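Local coordinates for protein DHC, diheme cytochrome c (Rhodobacter sphaeroides, PDB 2FWT) that carries two covalently bound c-type hemes and probably transfers electrons to its partner, the sphaeroides heme protein SHP, at residues 4-9 with 56-61. Numbering follows the deposited sequence.
Sequences VTDPLT and ESYLVA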
# COMPACT_ATOMS: atom_id res chain seq x y z
N VAL A 4 -2.39 -7.92 5.81
CA VAL A 4 -1.21 -8.61 5.35
C VAL A 4 -0.86 -9.63 6.41
O VAL A 4 -0.49 -9.28 7.53
CB VAL A 4 0.02 -7.69 5.18
CG1 VAL A 4 1.21 -8.52 4.83
CG2 VAL A 4 -0.22 -6.62 4.09
N THR A 5 -0.98 -10.90 6.02
CA THR A 5 -0.70 -12.02 6.91
C THR A 5 0.71 -12.58 6.70
O THR A 5 1.29 -13.22 7.59
CB THR A 5 -1.74 -13.13 6.72
OG1 THR A 5 -1.48 -14.18 7.66
CG2 THR A 5 -1.74 -13.66 5.24
N ASP A 6 1.27 -12.33 5.53
CA ASP A 6 2.61 -12.78 5.22
C ASP A 6 3.67 -12.14 6.14
O ASP A 6 3.89 -10.93 6.09
CB ASP A 6 2.93 -12.44 3.79
CG ASP A 6 4.23 -13.04 3.36
OD1 ASP A 6 5.12 -12.27 2.97
OD2 ASP A 6 4.36 -14.29 3.42
N PRO A 7 4.34 -12.95 6.97
CA PRO A 7 5.33 -12.38 7.90
C PRO A 7 6.44 -11.53 7.29
O PRO A 7 6.72 -10.46 7.82
CB PRO A 7 5.90 -13.62 8.61
CG PRO A 7 4.78 -14.61 8.52
CD PRO A 7 4.17 -14.40 7.19
N LEU A 8 7.03 -11.95 6.17
CA LEU A 8 8.11 -11.17 5.55
C LEU A 8 7.59 -9.83 5.06
O LEU A 8 8.24 -8.81 5.22
CB LEU A 8 8.66 -11.89 4.33
CG LEU A 8 10.13 -11.84 3.94
CD1 LEU A 8 10.28 -12.09 2.47
CD2 LEU A 8 10.98 -10.72 4.43
N THR A 9 6.45 -9.86 4.38
CA THR A 9 5.87 -8.62 3.86
C THR A 9 5.45 -7.73 5.02
O THR A 9 5.75 -6.54 5.01
CB THR A 9 4.68 -8.91 2.93
OG1 THR A 9 5.13 -9.74 1.85
CG2 THR A 9 4.10 -7.61 2.41
N GLU A 56 7.34 -9.71 -3.45
CA GLU A 56 6.66 -9.46 -4.71
C GLU A 56 5.75 -10.61 -5.11
O GLU A 56 4.62 -10.43 -5.56
CB GLU A 56 7.67 -9.16 -5.81
CG GLU A 56 6.99 -8.76 -7.10
CD GLU A 56 7.93 -8.43 -8.24
OE1 GLU A 56 9.14 -8.21 -7.97
OE2 GLU A 56 7.45 -8.39 -9.39
N SER A 57 6.22 -11.83 -4.96
CA SER A 57 5.40 -12.98 -5.30
C SER A 57 4.09 -13.01 -4.49
O SER A 57 3.02 -13.27 -5.04
CB SER A 57 6.20 -14.29 -5.14
OG SER A 57 5.31 -15.41 -5.23
N TYR A 58 4.17 -12.71 -3.19
CA TYR A 58 3.00 -12.67 -2.34
C TYR A 58 2.04 -11.57 -2.79
O TYR A 58 0.83 -11.80 -2.91
CB TYR A 58 3.41 -12.48 -0.86
CG TYR A 58 2.25 -12.06 0.02
CD1 TYR A 58 1.37 -12.99 0.52
CD2 TYR A 58 2.04 -10.72 0.35
CE1 TYR A 58 0.28 -12.60 1.27
CE2 TYR A 58 0.96 -10.33 1.14
CZ TYR A 58 0.10 -11.28 1.60
OH TYR A 58 -0.98 -10.93 2.37
N LEU A 59 2.58 -10.37 -3.05
CA LEU A 59 1.75 -9.23 -3.42
C LEU A 59 1.04 -9.50 -4.73
O LEU A 59 -0.17 -9.31 -4.86
CB LEU A 59 2.57 -7.96 -3.45
CG LEU A 59 3.12 -7.46 -2.11
CD1 LEU A 59 4.18 -6.37 -2.33
CD2 LEU A 59 2.02 -6.96 -1.22
N VAL A 60 1.78 -10.01 -5.71
CA VAL A 60 1.22 -10.33 -7.01
C VAL A 60 0.14 -11.41 -6.93
O VAL A 60 -0.93 -11.27 -7.53
CB VAL A 60 2.36 -10.72 -7.99
CG1 VAL A 60 1.84 -11.37 -9.28
CG2 VAL A 60 3.15 -9.48 -8.34
N ALA A 61 0.41 -12.47 -6.17
CA ALA A 61 -0.52 -13.59 -6.05
C ALA A 61 -1.81 -13.19 -5.36
O ALA A 61 -2.83 -13.86 -5.57
CB ALA A 61 0.13 -14.75 -5.26
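One face of the Tyr58 ring is covered by Asp6, whose CB sits over the ring centre in a CH-pi contact. The motif is an N-capped helix start packed on a neighbouring helix. Asp6 CB is 3.5 Å from the centroid of the Tyr58 ring and 7° off its normal. The Asp6 carboxylate runs roughly parallel to the ring plane, 18° apart, but is displaced from the centre toward Tyr58 CG and CB. Thr9 OG1 comes obliquely to the ring, 3.6 Å from Tyr58 CD2. Val4 CG1 approaches obliquely, 4.1 Å from Tyr58 CE2.

Asp6 is the N-cap of helix 7-12, and Tyr58 reaches it from the last turn of helix 49-61. Tyr58 CG is anti to its backbone N (chi1 164°), on the side of the helix that faces the cap. Tyr58 OH lies beside the loop before the cap, 3.7 Å from Thr5 N and 4.0 Å from Thr5 CG2. An alanine in place of Tyr58 would probably open a gap beside Asp6 CB and Val4 CG1 and leave the cap residue without its CH-pi partner.

Deeper in the fold, Thr9 CG2 meets Leu59 CD2 at 4.2 Å. Leu59 also touches a heme c and Trp30 of helix 27-34. Thr9 lies close to Cys13, a covalent attachment site of heme c #1, so the contact joins the two helices beside that heme.

Two donors of Thr9 grip the same cap oxygen. Thr9 N gives Asp6 OD1 a 3.1 Å bond from above the carboxylate plane, and Thr9 OG1 donates to Asp6 OD1 at 2.8 Å on its anti side.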